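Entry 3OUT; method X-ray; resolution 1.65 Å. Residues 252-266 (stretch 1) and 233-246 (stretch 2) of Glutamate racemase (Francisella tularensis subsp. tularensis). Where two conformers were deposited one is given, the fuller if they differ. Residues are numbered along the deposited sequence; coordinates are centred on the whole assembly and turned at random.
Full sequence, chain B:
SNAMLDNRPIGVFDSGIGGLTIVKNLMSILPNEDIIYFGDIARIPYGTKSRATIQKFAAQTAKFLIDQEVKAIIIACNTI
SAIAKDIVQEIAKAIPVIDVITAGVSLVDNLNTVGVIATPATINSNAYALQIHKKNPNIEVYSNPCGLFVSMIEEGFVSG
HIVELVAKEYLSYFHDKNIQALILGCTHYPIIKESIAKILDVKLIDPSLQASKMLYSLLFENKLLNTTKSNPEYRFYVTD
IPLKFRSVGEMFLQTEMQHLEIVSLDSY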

# COMPACT_ATOMS: atom_id res chain seq x y z
N PHE B 252 -24.89 5.99 -5.69
CA PHE B 252 -24.35 6.74 -6.82
C PHE B 252 -24.61 6.04 -8.12
O PHE B 252 -24.89 6.71 -9.12
CB PHE B 252 -22.83 6.95 -6.66
CG PHE B 252 -22.48 8.01 -5.65
CD1 PHE B 252 -22.24 7.68 -4.35
CD2 PHE B 252 -22.44 9.34 -6.01
CE1 PHE B 252 -21.92 8.62 -3.40
CE2 PHE B 252 -22.12 10.31 -5.05
CZ PHE B 252 -21.88 9.95 -3.75
N LEU B 253 -24.49 4.72 -8.14
CA LEU B 253 -24.60 3.95 -9.40
C LEU B 253 -26.05 3.89 -9.86
O LEU B 253 -26.33 3.91 -11.04
CB LEU B 253 -24.06 2.53 -9.23
CG LEU B 253 -24.09 1.63 -10.48
CD1 LEU B 253 -23.29 2.25 -11.63
CD2 LEU B 253 -23.52 0.28 -10.12
N GLN B 254 -26.98 3.78 -8.92
CA GLN B 254 -28.42 3.72 -9.24
C GLN B 254 -28.86 2.39 -9.87
O GLN B 254 -29.95 2.28 -10.47
CB GLN B 254 -28.88 4.93 -10.09
CG GLN B 254 -28.61 6.27 -9.38
CD GLN B 254 -29.37 7.45 -9.96
OE1 GLN B 254 -30.15 7.31 -10.90
NE2 GLN B 254 -29.11 8.63 -9.43
N THR B 255 -28.00 1.38 -9.71
CA THR B 255 -28.28 0.02 -10.13
C THR B 255 -27.30 -0.91 -9.38
O THR B 255 -26.36 -0.42 -8.75
CB THR B 255 -28.15 -0.14 -11.66
OG1 THR B 255 -28.88 -1.29 -12.09
CG2 THR B 255 -26.70 -0.26 -12.09
N GLU B 256 -27.52 -2.22 -9.43
CA GLU B 256 -26.66 -3.17 -8.69
C GLU B 256 -25.26 -3.29 -9.27
O GLU B 256 -25.09 -3.46 -10.50
CB GLU B 256 -27.26 -4.59 -8.60
CG GLU B 256 -26.28 -5.58 -7.91
CD GLU B 256 -26.83 -6.98 -7.69
OE1 GLU B 256 -26.13 -7.76 -6.99
OE2 GLU B 256 -27.91 -7.31 -8.22
N MSE B 257 -24.25 -3.27 -8.38
CA MSE B 257 -22.88 -3.65 -8.73
C MSE B 257 -22.78 -5.17 -8.69
O MSE B 257 -22.23 -5.75 -7.75
CB MSE B 257 -21.86 -3.10 -7.76
CG MSE B 257 -21.67 -1.63 -7.80
SE MSE B 257 -20.24 -1.06 -6.52
CE MSE B 257 -21.16 -1.42 -4.82
N GLN B 258 -23.23 -5.78 -9.76
CA GLN B 258 -23.43 -7.23 -9.80
C GLN B 258 -22.13 -8.03 -9.83
O GLN B 258 -22.04 -9.04 -9.11
CB GLN B 258 -24.29 -7.60 -11.00
CG GLN B 258 -24.39 -9.09 -11.31
CD GLN B 258 -25.27 -9.85 -10.37
OE1 GLN B 258 -25.03 -9.91 -9.14
NE2 GLN B 258 -26.33 -10.45 -10.94
N HIS B 259 -21.12 -7.61 -10.62
CA HIS B 259 -19.83 -8.34 -10.61
C HIS B 259 -18.76 -7.50 -9.90
O HIS B 259 -18.22 -6.55 -10.45
CB HIS B 259 -19.41 -8.73 -12.01
CG HIS B 259 -20.45 -9.54 -12.72
ND1 HIS B 259 -21.41 -8.97 -13.52
CD2 HIS B 259 -20.73 -10.86 -12.67
CE1 HIS B 259 -22.21 -9.93 -13.99
NE2 HIS B 259 -21.81 -11.08 -13.49
N LEU B 260 -18.50 -7.88 -8.65
CA LEU B 260 -17.65 -7.13 -7.71
C LEU B 260 -16.50 -8.02 -7.26
O LEU B 260 -16.73 -9.17 -6.90
CB LEU B 260 -18.50 -6.74 -6.50
CG LEU B 260 -17.91 -5.94 -5.37
CD1 LEU B 260 -17.39 -4.61 -5.90
CD2 LEU B 260 -18.95 -5.75 -4.27
N GLU B 261 -15.27 -7.52 -7.32
CA GLU B 261 -14.13 -8.35 -6.93
C GLU B 261 -13.09 -7.52 -6.14
O GLU B 261 -12.79 -6.38 -6.50
CB GLU B 261 -13.47 -9.04 -8.13
CG GLU B 261 -12.18 -9.79 -7.71
CD GLU B 261 -11.67 -10.73 -8.75
OE1 GLU B 261 -12.51 -11.46 -9.31
OE2 GLU B 261 -10.42 -10.85 -8.91
N ILE B 262 -12.61 -8.08 -5.03
CA ILE B 262 -11.52 -7.52 -4.25
C ILE B 262 -10.18 -7.79 -4.93
O ILE B 262 -9.84 -8.94 -5.24
CB ILE B 262 -11.60 -8.01 -2.76
CG1 ILE B 262 -10.53 -7.35 -1.89
CG2 ILE B 262 -11.48 -9.52 -2.62
CD1 ILE B 262 -10.90 -6.01 -1.43
N VAL B 263 -9.44 -6.72 -5.19
CA VAL B 263 -8.13 -6.77 -5.80
C VAL B 263 -7.12 -6.03 -4.94
O VAL B 263 -7.45 -5.36 -3.95
CB VAL B 263 -8.17 -6.15 -7.23
CG1 VAL B 263 -9.24 -6.88 -8.13
CG2 VAL B 263 -8.39 -4.67 -7.17
N SER B 264 -5.85 -6.22 -5.30
CA SER B 264 -4.73 -5.60 -4.63
C SER B 264 -3.85 -4.85 -5.59
O SER B 264 -3.61 -5.29 -6.74
CB SER B 264 -3.90 -6.68 -3.95
OG SER B 264 -2.82 -6.10 -3.23
N LEU B 265 -3.36 -3.70 -5.11
CA LEU B 265 -2.36 -2.90 -5.82
C LEU B 265 -0.94 -3.19 -5.31
O LEU B 265 -0.01 -2.48 -5.69
CB LEU B 265 -2.70 -1.42 -5.75
CG LEU B 265 -3.96 -1.03 -6.54
CD1 LEU B 265 -4.36 0.45 -6.24
CD2 LEU B 265 -3.81 -1.28 -8.03
N ASP B 266 -0.76 -4.23 -4.49
CA ASP B 266 0.57 -4.52 -3.91
C ASP B 266 1.69 -4.65 -4.97
O ASP B 266 2.84 -4.28 -4.70
CB ASP B 266 0.54 -5.80 -3.07
CG ASP B 266 -0.22 -5.66 -1.76
OD1 ASP B 266 -0.51 -4.53 -1.29
OD2 ASP B 266 -0.49 -6.76 -1.16
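Stretch 2, residues 233-246: EYRFYVTDIPLKFR

Stretch 2 lies beside stretch 1 as a neighbouring parallel β-strand, and Ile241 and Phe245 beyond the strand bring further apolar side chains against one face of the pair. Residues 234-238 are extended, and their N-to-C direction makes 24° with that of strand 259-262 (signed crossing angle -24°), the axes approaching to 4.9 Å. The register pairs Leu260 with Phe236 (CA to CA 4.8 Å), Glu261 with Tyr237 (CA to CA 5.2 Å) and Ile262 with Val238 (CA to CA 5.3 Å).

Four backbone hydrogen bonds fix this register. Phe236 N donates to His259 O (2.9 Å, 154°) and Phe236 O accepts from Glu261 N (3.0 Å); two residues on, Val238 N donates to Glu261 O (3.1 Å) and Val238 O accepts from Val263 N (2.9 Å, 170°). Phe236 and Val238 thus each bond through both N and O to two residues flanking their partner, the parallel pattern. Before the first of these bonds, a water bridges the strands, donating to Tyr234 O (2.6 Å from its O) and accepting from His259 N (2.7 Å from its O).

On the face carrying Leu260 and Ile262, Phe236 (chi1 m) has the most area covered by the other stretch, 122 Å². Met257, a selenomethionine, sets CG 3.8 Å from the Phe236 ring centroid, 7° off the normal, a CH-pi contact over the face; its CE reaches Phe245 CE2 at 3.5 Å. Leu260 CD1 meets Val238 CG2 at 3.9 Å, and Leu260 CG lies 3.9 Å from Ile241 CD1. Phe245 N closes a type I turn by bonding to Pro242 O (3.0 Å), and Phe245 and Arg246 are helical.

On the other face, Tyr237 CD1 lies 3.9 Å from Glu261 CB, at the ring edge, and 3.5 Å from Val263 CG1. A second water joins Tyr237 OH (2.8 Å from its O) to Glu261 OE2 (3.0 Å from its O).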

# COMPACT_ATOMS: atom_id res chain seq x y z
N GLU B 233 -20.15 -6.46 -20.18
CA GLU B 233 -19.55 -6.86 -18.95
C GLU B 233 -19.23 -5.59 -18.17
O GLU B 233 -18.45 -4.76 -18.64
CB GLU B 233 -18.27 -7.65 -19.22
CG GLU B 233 -18.51 -9.12 -19.69
CD GLU B 233 -19.46 -9.90 -18.75
OE1 GLU B 233 -19.08 -10.13 -17.58
OE2 GLU B 233 -20.60 -10.26 -19.20
N TYR B 234 -19.82 -5.51 -16.98
CA TYR B 234 -19.51 -4.43 -16.03
C TYR B 234 -18.79 -5.00 -14.82
O TYR B 234 -19.41 -5.75 -14.03
CB TYR B 234 -20.77 -3.74 -15.59
CG TYR B 234 -21.61 -3.22 -16.75
CD1 TYR B 234 -21.14 -2.22 -17.56
CD2 TYR B 234 -22.83 -3.80 -17.04
CE1 TYR B 234 -21.89 -1.75 -18.64
CE2 TYR B 234 -23.59 -3.34 -18.11
CZ TYR B 234 -23.12 -2.30 -18.89
OH TYR B 234 -23.88 -1.87 -19.99
N ARG B 235 -17.52 -4.64 -14.64
CA ARG B 235 -16.69 -5.24 -13.56
C ARG B 235 -16.33 -4.12 -12.61
O ARG B 235 -15.93 -3.06 -13.05
CB ARG B 235 -15.41 -5.88 -14.10
CG ARG B 235 -15.62 -7.18 -14.83
CD ARG B 235 -14.32 -7.83 -15.27
NE ARG B 235 -13.82 -7.28 -16.55
CZ ARG B 235 -12.56 -7.33 -17.02
NH1 ARG B 235 -11.58 -7.89 -16.33
NH2 ARG B 235 -12.29 -6.83 -18.24
N PHE B 236 -16.50 -4.36 -11.32
CA PHE B 236 -16.22 -3.37 -10.29
C PHE B 236 -15.07 -3.94 -9.50
O PHE B 236 -15.26 -4.90 -8.73
CB PHE B 236 -17.44 -3.07 -9.42
CG PHE B 236 -18.62 -2.53 -10.24
CD1 PHE B 236 -19.48 -3.40 -10.87
CD2 PHE B 236 -18.79 -1.16 -10.42
CE1 PHE B 236 -20.51 -2.90 -11.67
CE2 PHE B 236 -19.84 -0.69 -11.19
CZ PHE B 236 -20.67 -1.53 -11.79
N TYR B 237 -13.89 -3.39 -9.72
CA TYR B 237 -12.68 -3.83 -9.02
C TYR B 237 -12.34 -2.84 -7.94
O TYR B 237 -12.23 -1.64 -8.20
CB TYR B 237 -11.53 -3.91 -10.00
CG TYR B 237 -11.54 -5.11 -10.92
CD1 TYR B 237 -11.77 -6.41 -10.44
CD2 TYR B 237 -11.20 -4.96 -12.25
CE1 TYR B 237 -11.70 -7.53 -11.31
CE2 TYR B 237 -11.12 -6.02 -13.12
CZ TYR B 237 -11.38 -7.32 -12.65
OH TYR B 237 -11.25 -8.41 -13.52
N VAL B 238 -12.23 -3.32 -6.69
CA VAL B 238 -12.01 -2.45 -5.57
C VAL B 238 -10.95 -3.03 -4.64
O VAL B 238 -10.81 -4.26 -4.52
CB VAL B 238 -13.35 -2.16 -4.81
CG1 VAL B 238 -14.31 -1.39 -5.73
CG2 VAL B 238 -14.02 -3.46 -4.33
N THR B 239 -10.23 -2.14 -3.94
CA THR B 239 -9.19 -2.59 -3.01
C THR B 239 -9.69 -2.82 -1.58
O THR B 239 -8.94 -3.28 -0.74
CB THR B 239 -8.01 -1.59 -2.98
OG1 THR B 239 -8.52 -0.30 -2.67
CG2 THR B 239 -7.31 -1.55 -4.35
N ASP B 240 -10.96 -2.52 -1.32
CA ASP B 240 -11.60 -2.95 -0.05
C ASP B 240 -13.09 -3.06 -0.25
O ASP B 240 -13.66 -2.40 -1.14
CB ASP B 240 -11.32 -1.94 1.05
CG ASP B 240 -11.62 -2.49 2.43
OD1 ASP B 240 -11.54 -3.75 2.55
OD2 ASP B 240 -11.96 -1.70 3.34
N ILE B 241 -13.72 -3.89 0.58
CA ILE B 241 -15.17 -4.00 0.60
C ILE B 241 -15.59 -3.93 2.06
O ILE B 241 -15.79 -4.96 2.72
CB ILE B 241 -15.72 -5.27 -0.16
CG1 ILE B 241 -15.22 -5.22 -1.60
CG2 ILE B 241 -17.24 -5.33 -0.04
CD1 ILE B 241 -15.47 -6.49 -2.38
N PRO B 242 -15.73 -2.71 2.58
CA PRO B 242 -16.31 -2.54 3.92
C PRO B 242 -17.84 -2.67 3.91
O PRO B 242 -18.48 -2.61 2.85
CB PRO B 242 -15.90 -1.13 4.31
CG PRO B 242 -15.86 -0.42 2.98
CD PRO B 242 -15.39 -1.41 1.96
N LEU B 243 -18.43 -2.83 5.08
CA LEU B 243 -19.84 -3.14 5.15
C LEU B 243 -20.74 -2.12 4.48
O LEU B 243 -21.74 -2.49 3.90
CB LEU B 243 -20.24 -3.26 6.62
CG LEU B 243 -21.47 -4.00 7.02
CD1 LEU B 243 -21.46 -5.45 6.52
CD2 LEU B 243 -21.55 -3.90 8.56
N LYS B 244 -20.40 -0.83 4.55
CA LYS B 244 -21.25 0.20 3.95
C LYS B 244 -21.05 0.38 2.45
O LYS B 244 -21.79 1.15 1.85
CB LYS B 244 -21.15 1.54 4.70
CG LYS B 244 -22.06 1.56 5.94
CD LYS B 244 -22.48 2.97 6.43
CE LYS B 244 -21.47 3.53 7.45
NZ LYS B 244 -22.00 4.48 8.47
N PHE B 245 -20.11 -0.34 1.83
CA PHE B 245 -19.77 -0.05 0.44
C PHE B 245 -20.90 -0.29 -0.57
O PHE B 245 -21.18 0.54 -1.45
CB PHE B 245 -18.48 -0.77 0.02
CG PHE B 245 -18.13 -0.55 -1.43
CD1 PHE B 245 -17.79 0.71 -1.88
CD2 PHE B 245 -18.22 -1.57 -2.34
CE1 PHE B 245 -17.47 0.96 -3.21
CE2 PHE B 245 -17.90 -1.35 -3.67
CZ PHE B 245 -17.55 -0.05 -4.11
N ARG B 246 -21.52 -1.45 -0.46
CA ARG B 246 -22.61 -1.81 -1.35
C ARG B 246 -23.65 -0.73 -1.37
O ARG B 246 -24.00 -0.21 -2.44
CB ARG B 246 -23.23 -3.14 -0.91
CG ARG B 246 -24.02 -3.86 -1.99
CD ARG B 246 -25.38 -3.27 -2.32
NE ARG B 246 -26.25 -3.07 -1.15
CZ ARG B 246 -27.34 -2.28 -1.12
NH1 ARG B 246 -27.71 -1.57 -2.19
NH2 ARG B 246 -28.05 -2.17 0.02
O HOH W 1 -21.68 -6.06 -12.81
O HOH W 2 -10.22 -10.43 -11.92
O HOH W 3 -6.91 -5.71 -1.26